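Local coordinates for protein tRNA (cytosine(38)-C(5))-methyltransferase (Schizosaccharomyces pombe, PDB 6FDF) that methylates cytosine 38 in the anticodon loop of tRNA(Asp) and, to a lower level, of tRNA(Glu), using S-adenosyl-L-methionine as methyl donor, at residues P83-F88 against N126-F130; N149-L155 against E180-D184; S238-F242 against G252-I256. All coordinates share one frame. Numbering follows the deposited sequence.

Interaction 1: residues P83-F88 against N126-F130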
loop_
_atom_site.group_PDB
_atom_site.type_symbol
_atom_site.label_atom_id
_atom_site.label_comp_id
_atom_site.label_asym_id
_atom_site.label_seq_id
_atom_site.Cartn_x
_atom_site.Cartn_y
_atom_site.Cartn_z
ATOM N N PRO A 83 7.533 5.576 2.575
ATOM C CA PRO A 83 7.802 7.016 2.597
ATOM C C PRO A 83 7.213 7.736 1.394
ATOM O O PRO A 83 6.826 7.133 0.390
ATOM C CB PRO A 83 9.333 7.095 2.595
ATOM C CG PRO A 83 9.775 5.799 1.976
ATOM C CD PRO A 83 8.770 4.782 2.446
ATOM N N SER A 84 7.139 9.053 1.523
ATOM C CA SER A 84 6.648 9.936 0.471
ATOM C C SER A 84 7.884 10.513 -0.205
ATOM O O SER A 84 8.548 11.398 0.342
ATOM C CB SER A 84 5.748 11.027 1.044
ATOM O OG SER A 84 5.443 12.006 0.065
ATOM N N CYS A 85 8.204 10.003 -1.394
ATOM C CA CYS A 85 9.427 10.399 -2.066
ATOM C C CYS A 85 9.209 11.134 -3.384
ATOM O O CYS A 85 10.186 11.625 -3.959
ATOM C CB CYS A 85 10.321 9.168 -2.282
ATOM S SG CYS A 85 11.007 8.585 -0.697
ATOM N N GLN A 86 7.968 11.231 -3.875
ATOM C CA GLN A 86 7.734 11.982 -5.103
ATOM C C GLN A 86 7.630 13.477 -4.796
ATOM O O GLN A 86 7.095 13.858 -3.751
ATOM C CB GLN A 86 6.455 11.506 -5.793
ATOM C CG GLN A 86 6.355 10.004 -5.966
ATOM C CD GLN A 86 5.457 9.612 -7.123
ATOM O OE1 GLN A 86 4.388 9.034 -6.928
ATOM N NE2 GLN A 86 5.890 9.928 -8.339
ATOM N N PRO A 87 8.134 14.350 -5.683
ATOM C CA PRO A 87 8.762 14.008 -6.963
ATOM C C PRO A 87 10.186 13.505 -6.777
ATOM O O PRO A 87 10.913 14.007 -5.916
ATOM C CB PRO A 87 8.750 15.336 -7.719
ATOM C CG PRO A 87 8.869 16.357 -6.648
ATOM C CD PRO A 87 8.114 15.806 -5.459
ATOM N N PHE A 88 10.572 12.513 -7.578
ATOM C CA PHE A 88 11.917 11.958 -7.470
ATOM C C PHE A 88 12.977 12.996 -7.815
ATOM O O PHE A 88 14.058 13.010 -7.212
ATOM C CB PHE A 88 12.027 10.720 -8.360
ATOM C CG PHE A 88 11.130 9.596 -7.923
ATOM C CD1 PHE A 88 10.988 9.296 -6.578
ATOM C CD2 PHE A 88 10.403 8.864 -8.847
ATOM C CE1 PHE A 88 10.157 8.271 -6.164
ATOM C CE2 PHE A 88 9.568 7.841 -8.438
ATOM C CZ PHE A 88 9.445 7.546 -7.094
ATOM N N ASN A 126 7.578 1.453 -1.810
ATOM C CA ASN A 126 7.418 2.696 -2.554
ATOM C C ASN A 126 6.839 2.386 -3.930
ATOM O O ASN A 126 6.638 1.226 -4.293
ATOM C CB ASN A 126 8.745 3.445 -2.666
ATOM C CG ASN A 126 8.568 4.938 -2.532
ATOM O OD1 ASN A 126 8.441 5.651 -3.527
ATOM N ND2 ASN A 126 8.519 5.418 -1.295
ATOM N N VAL A 127 6.567 3.442 -4.692
ATOM C CA VAL A 127 6.028 3.282 -6.041
ATOM C C VAL A 127 7.123 2.828 -6.994
ATOM O O VAL A 127 8.319 3.068 -6.779
ATOM C CB VAL A 127 5.373 4.586 -6.537
ATOM C CG1 VAL A 127 4.266 5.024 -5.584
ATOM C CG2 VAL A 127 6.416 5.674 -6.700
ATOM N N GLN A 128 6.708 2.144 -8.058
ATOM C CA GLN A 128 7.632 1.782 -9.121
ATOM C C GLN A 128 8.311 3.032 -9.667
ATOM O O GLN A 128 7.672 4.066 -9.884
ATOM C CB GLN A 128 6.886 1.047 -10.234
ATOM C CG GLN A 128 7.776 0.531 -11.346
ATOM C CD GLN A 128 7.024 -0.354 -12.317
ATOM O OE1 GLN A 128 5.801 -0.269 -12.429
ATOM N NE2 GLN A 128 7.751 -1.207 -13.029
ATOM N N GLY A 129 9.609 2.930 -9.904
ATOM C CA GLY A 129 10.404 4.067 -10.297
ATOM C C GLY A 129 11.186 4.686 -9.162
ATOM O O GLY A 129 12.118 5.454 -9.415
ATOM N N PHE A 130 10.832 4.367 -7.915
ATOM C CA PHE A 130 11.697 4.729 -6.798
ATOM C C PHE A 130 13.101 4.187 -7.015
ATOM O O PHE A 130 14.087 4.838 -6.655
ATOM C CB PHE A 130 11.120 4.202 -5.482
ATOM C CG PHE A 130 11.981 4.509 -4.278
ATOM C CD1 PHE A 130 11.991 5.776 -3.720
ATOM C CD2 PHE A 130 12.790 3.528 -3.719
ATOM C CE1 PHE A 130 12.790 6.061 -2.619
ATOM C CE2 PHE A 130 13.589 3.808 -2.617
ATOM C CZ PHE A 130 13.583 5.079 -2.070
HETATM O O HOH W 1 7.257 8.013 -2.928
#
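Active-site loops can be positioned by a neighbouring strand end, and here the motif IV loop of the C5-methyltransferases (Pro-Ser-Cys in this protein) meets Asn126 and Val127 of the family's Glu-Asn-Val motif. At the apolar centre lies Phe88. Its CZ meets Val127 CG2 at 3.6 Å, its CE1 lies 3.9 Å from Phe130 CD1, and its CE2 comes within 3.6 Å of Gly129 C. Gly129 occupies the third position of a type II turn, closed by Phe130 N to Val127 O at 3.0 Å; at its phi of 99° a CB would be jammed against Gln128 O. Cys85, the predicted catalytic cysteine, comes next: its SG makes an oblique sulfur-aromatic contact with Phe130, 3.6 Å from CE1. Phe130 also packs on helix 134-145, and Cys85 on Phe105 of helix 103-111.

Towards the polar edge the side-chain amide of Asn126 joins the two motifs. A weak hydrogen bond runs from Asn126 ND2 to Pro83 O at 2.9 Å, and a water bridge completes the link: water 1 donates to Asn126 OD1 at 2.7 Å and accepts from Cys85 N, also at 2.7 Å.

Interaction 2: residues N149-L155 against E180-D184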
loop_
_atom_site.group_PDB
_atom_site.type_symbol
_atom_site.label_atom_id
_atom_site.label_comp_id
_atom_site.label_asym_id
_atom_site.label_seq_id
_atom_site.Cartn_x
_atom_site.Cartn_y
_atom_site.Cartn_z
ATOM N N ASN A 149 22.399 -5.777 4.680
ATOM C CA ASN A 149 22.253 -6.548 3.450
ATOM C C ASN A 149 20.879 -6.207 2.880
ATOM O O ASN A 149 19.856 -6.542 3.486
ATOM C CB ASN A 149 22.389 -8.044 3.741
ATOM C CG ASN A 149 22.449 -8.892 2.484
ATOM O OD1 ASN A 149 21.722 -8.647 1.519
ATOM N ND2 ASN A 149 23.303 -9.918 2.498
ATOM N N LEU A 150 20.857 -5.497 1.754
ATOM C CA LEU A 150 19.621 -5.013 1.144
ATOM C C LEU A 150 19.305 -5.803 -0.120
ATOM O O LEU A 150 20.158 -5.937 -1.004
ATOM C CB LEU A 150 19.723 -3.522 0.810
ATOM C CG LEU A 150 18.547 -2.893 0.052
ATOM C CD1 LEU A 150 17.314 -2.779 0.933
ATOM C CD2 LEU A 150 18.932 -1.524 -0.508
ATOM N N ILE A 151 18.079 -6.323 -0.205
ATOM C CA ILE A 151 17.553 -6.852 -1.459
ATOM C C ILE A 151 16.331 -6.029 -1.844
ATOM O O ILE A 151 15.660 -5.448 -0.986
ATOM C CB ILE A 151 17.204 -8.352 -1.373
ATOM C CG1 ILE A 151 16.132 -8.600 -0.307
ATOM C CG2 ILE A 151 18.459 -9.164 -1.084
ATOM C CD1 ILE A 151 15.543 -10.008 -0.366
ATOM N N GLU A 152 16.067 -5.946 -3.147
ATOM C CA GLU A 152 14.962 -5.123 -3.620
ATOM C C GLU A 152 14.352 -5.742 -4.868
ATOM O O GLU A 152 14.982 -6.546 -5.562
ATOM C CB GLU A 152 15.402 -3.675 -3.883
ATOM C CG GLU A 152 16.507 -3.515 -4.904
ATOM C CD GLU A 152 16.995 -2.079 -4.996
ATOM O OE1 GLU A 152 17.928 -1.716 -4.246
ATOM O OE2 GLU A 152 16.445 -1.317 -5.818
ATOM N N GLY A 153 13.113 -5.349 -5.151
ATOM C CA GLY A 153 12.439 -5.822 -6.350
ATOM C C GLY A 153 11.102 -5.137 -6.522
ATOM O O GLY A 153 10.617 -4.432 -5.633
ATOM N N ILE A 154 10.516 -5.351 -7.701
ATOM C CA ILE A 154 9.186 -4.854 -8.035
ATOM C C ILE A 154 8.225 -6.034 -8.040
ATOM O O ILE A 154 8.487 -7.054 -8.691
ATOM C CB ILE A 154 9.175 -4.143 -9.401
ATOM C CG1 ILE A 154 10.299 -3.112 -9.485
ATOM C CG2 ILE A 154 7.815 -3.505 -9.670
ATOM C CD1 ILE A 154 10.090 -1.919 -8.605
ATOM N N LEU A 155 7.111 -5.888 -7.328
ATOM C CA LEU A 155 6.120 -6.945 -7.201
ATOM C C LEU A 155 4.730 -6.342 -7.341
ATOM O O LEU A 155 4.484 -5.210 -6.919
ATOM C CB LEU A 155 6.240 -7.686 -5.858
ATOM C CG LEU A 155 7.561 -8.412 -5.596
ATOM C CD1 LEU A 155 7.692 -8.779 -4.121
ATOM C CD2 LEU A 155 7.658 -9.657 -6.472
ATOM N N GLU A 180 22.596 -16.006 2.007
ATOM C CA GLU A 180 22.048 -15.890 0.664
ATOM C C GLU A 180 20.536 -15.760 0.749
ATOM O O GLU A 180 19.879 -16.540 1.446
ATOM C CB GLU A 180 22.433 -17.097 -0.197
ATOM C CG GLU A 180 23.932 -17.240 -0.431
ATOM C CD GLU A 180 24.480 -16.211 -1.405
ATOM O OE1 GLU A 180 23.714 -15.744 -2.275
ATOM O OE2 GLU A 180 25.680 -15.876 -1.301
ATOM N N TRP A 181 19.990 -14.765 0.057
ATOM C CA TRP A 181 18.547 -14.613 -0.049
ATOM C C TRP A 181 18.239 -13.812 -1.303
ATOM O O TRP A 181 19.118 -13.180 -1.894
ATOM C CB TRP A 181 17.922 -13.948 1.192
ATOM C CG TRP A 181 18.377 -12.542 1.522
ATOM C CD1 TRP A 181 19.584 -11.967 1.238
ATOM C CD2 TRP A 181 17.615 -11.548 2.220
ATOM N NE1 TRP A 181 19.616 -10.672 1.711
ATOM C CE2 TRP A 181 18.419 -10.393 2.318
ATOM C CE3 TRP A 181 16.327 -11.522 2.766
ATOM C CZ2 TRP A 181 17.977 -9.226 2.942
ATOM C CZ3 TRP A 181 15.891 -10.367 3.384
ATOM C CH2 TRP A 181 16.714 -9.231 3.468
ATOM N N SER A 182 16.975 -13.866 -1.706
ATOM C CA SER A 182 16.526 -13.215 -2.924
ATOM C C SER A 182 15.069 -12.829 -2.745
ATOM O O SER A 182 14.302 -13.555 -2.106
ATOM C CB SER A 182 16.683 -14.135 -4.143
ATOM O OG SER A 182 16.028 -13.591 -5.274
ATOM N N ILE A 183 14.694 -11.690 -3.327
ATOM C CA ILE A 183 13.304 -11.249 -3.281
ATOM C C ILE A 183 12.383 -12.304 -3.884
ATOM O O ILE A 183 11.222 -12.431 -3.478
ATOM C CB ILE A 183 13.166 -9.882 -3.985
ATOM C CG1 ILE A 183 11.845 -9.214 -3.609
ATOM C CG2 ILE A 183 13.321 -10.018 -5.495
ATOM C CD1 ILE A 183 11.947 -8.340 -2.378
ATOM N N ASP A 184 12.888 -13.098 -4.829
ATOM C CA ASP A 184 12.053 -14.084 -5.500
ATOM C C ASP A 184 11.675 -15.248 -4.594
ATOM O O ASP A 184 10.785 -16.026 -4.959
ATOM C CB ASP A 184 12.768 -14.603 -6.747
ATOM C CG ASP A 184 12.948 -13.529 -7.802
ATOM O OD1 ASP A 184 12.011 -12.727 -8.002
ATOM O OD2 ASP A 184 14.022 -13.491 -8.435
#
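The edge of a Rossmann-like methyltransferase sheet shows how a returning chain can shield a border strand without joining it by backbone hydrogen bonds. Strand 148-155 is the outermost strand beside antiparallel strand 168-175; after the latter, the chain comes back as 180-184, whose part 181-183 runs about 30° from the direction of 149-155. Ile151, Trp181 and Ile183 carry most of the 418 Å² buried here.

Ile151 is the hub. Its CD1 lies 3.6 Å from the centroid of the six-membered ring of Trp181 and only 14° off the ring normal, a CH-pi contact over the face, while its CG2 reaches Trp181 NE1 at 3.4 Å. The same CD1 meets Ile183 N at 3.5 Å, so one isoleucine end fills the gap between the two large residues opposite. Trp181 is also held by a cation-pi contact with Arg174 and an edge-to-face contact with Phe177.

Ile183 continues the apolar row: its CG2 is 3.8 Å from Glu152 O, and its CG1 is 4.2 Å from Leu155 CD1. Between these, Gly153 gives it space, since a CB there would fall 3.0 Å from Ile183 CG2. Leu155 and Ile183 both pack on Leu324 of helix 318-328. Just ahead of Ile183, Ser182 forms an ST turn, with OG accepting from Asp184 N at 3.2 Å.

At the far end the indole is fixed by its polar edge: Trp181 NE1 donates to Asn149 OD1 at 2.9 Å, with a nearly straight angle of 173°.

Interaction 3: residues S238-F242 against G252-I256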
loop_
_atom_site.group_PDB
_atom_site.type_symbol
_atom_site.label_atom_id
_atom_site.label_comp_id
_atom_site.label_asym_id
_atom_site.label_seq_id
_atom_site.Cartn_x
_atom_site.Cartn_y
_atom_site.Cartn_z
ATOM N N SER A 238 -8.337 -9.391 -13.615
ATOM C CA SER A 238 -7.546 -8.275 -13.109
ATOM C C SER A 238 -8.367 -6.996 -13.190
ATOM O O SER A 238 -9.442 -6.952 -13.796
ATOM C CB SER A 238 -6.225 -8.113 -13.871
ATOM O OG SER A 238 -5.340 -7.254 -13.158
ATOM N N CYS A 239 -7.825 -5.949 -12.576
ATOM C CA CYS A 239 -8.349 -4.599 -12.703
ATOM C C CYS A 239 -7.193 -3.642 -12.451
ATOM O O CYS A 239 -6.122 -4.038 -11.983
ATOM C CB CYS A 239 -9.522 -4.340 -11.742
ATOM S SG CYS A 239 -9.174 -4.466 -9.963
ATOM N N CYS A 240 -7.421 -2.373 -12.769
ATOM C CA CYS A 240 -6.326 -1.418 -12.802
ATOM C C CYS A 240 -6.004 -0.886 -11.409
ATOM O O CYS A 240 -6.725 -1.100 -10.430
ATOM C CB CYS A 240 -6.645 -0.276 -13.762
ATOM S SG CYS A 240 -6.562 -0.774 -15.510
ATOM N N CYS A 241 -4.882 -0.183 -11.333
ATOM C CA CYS A 241 -4.401 0.325 -10.059
ATOM C C CYS A 241 -5.331 1.410 -9.525
ATOM O O CYS A 241 -5.708 2.331 -10.256
ATOM C CB CYS A 241 -2.983 0.855 -10.239
ATOM S SG CYS A 241 -2.214 1.395 -8.734
ATOM N N PHE A 242 -5.700 1.294 -8.249
ATOM C CA PHE A 242 -6.504 2.315 -7.584
ATOM C C PHE A 242 -5.617 3.441 -7.071
ATOM O O PHE A 242 -4.551 3.193 -6.496
ATOM C CB PHE A 242 -7.274 1.719 -6.404
ATOM C CG PHE A 242 -8.337 0.735 -6.801
ATOM C CD1 PHE A 242 -9.523 1.165 -7.372
ATOM C CD2 PHE A 242 -8.158 -0.625 -6.572
ATOM C CE1 PHE A 242 -10.510 0.252 -7.735
ATOM C CE2 PHE A 242 -9.137 -1.537 -6.919
ATOM C CZ PHE A 242 -10.316 -1.099 -7.507
ATOM N N GLY A 252 -6.566 6.431 -15.436
ATOM C CA GLY A 252 -5.465 6.061 -14.569
ATOM C C GLY A 252 -5.768 6.064 -13.088
ATOM O O GLY A 252 -4.840 6.111 -12.276
ATOM N N ALA A 253 -7.042 6.013 -12.700
ATOM C CA ALA A 253 -7.404 6.070 -11.290
ATOM C C ALA A 253 -8.042 4.787 -10.778
ATOM O O ALA A 253 -8.229 4.652 -9.563
ATOM C CB ALA A 253 -8.354 7.247 -11.025
ATOM N N GLY A 254 -8.374 3.852 -11.660
ATOM C CA GLY A 254 -8.971 2.590 -11.258
ATOM C C GLY A 254 -10.011 2.182 -12.281
ATOM O O GLY A 254 -10.575 3.010 -13.001
ATOM N N SER A 255 -10.256 0.873 -12.369
ATOM C CA SER A 255 -11.282 0.354 -13.260
ATOM C C SER A 255 -12.667 0.536 -12.649
ATOM O O SER A 255 -12.817 0.785 -11.452
ATOM C CB SER A 255 -11.050 -1.130 -13.539
ATOM O OG SER A 255 -9.744 -1.369 -14.030
ATOM N N ILE A 256 -13.688 0.404 -13.493
ATOM C CA ILE A 256 -15.072 0.394 -13.045
ATOM C C ILE A 256 -15.696 -0.931 -13.468
ATOM O O ILE A 256 -15.164 -1.653 -14.315
ATOM C CB ILE A 256 -15.887 1.587 -13.587
ATOM C CG1 ILE A 256 -15.772 1.693 -15.107
ATOM C CG2 ILE A 256 -15.409 2.894 -12.931
ATOM C CD1 ILE A 256 -16.705 2.717 -15.722
HETATM O O HOH W 2 -9.461 -1.049 -10.596
#
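Cys239 opens the contact with its CB 3.8 Å from Ser255 OG. At Cys240 the pairing turns polar: the backbone N donates to Ser255 OG at 2.8 Å, and Cys240 O receives a hydrogen bond from water 2 at 2.7 Å, which accepts one from Ser255 N, also at 2.7 Å. Cys241 begins the Dnmt2 Cys-Phe-Thr motif; its O lies 3.4 Å from Gly254 CA in a CA-H...O contact. Phe242 follows, its CA 3.5 Å from Ala253 O in a second such contact. Although its CA-to-CB bond points away, its CD1 comes to 4.2 Å from Gly254 CA, where an added CB would fall 2.9 Å from Phe242 CD1; Tyr246 meets the ring edge-to-face.

This joins two parts of the connection between strands 231-232 and 256-258, probably in the family's target-recognition region. Ser255 OG is also hydrogen-bonded to Asp230. One serine hydroxyl, one shared water and a glycine thus give two parts of one loop a specific junction without strand pairing.

Followed from the N terminus, the three contacts come in series, none nesting in or crossing another. Interaction 1 closes a 37-residue excursion from the loop after strand 78-81, through helix 103-111, to strand 121-127. Interaction 2 encloses 24 residues, among them strand 168-175, and ties the border strand of the same sheet to the chain leaving it. The two touch where Gln128 NE2 packs 4.1 Å from Ile154 CG2. Interaction 3 closes a short loop of nine residues leading into strand 256-258, part of a separate three-stranded sheet; its centre is about 20 Å from that of interaction 1 and 27 Å from that of interaction 2.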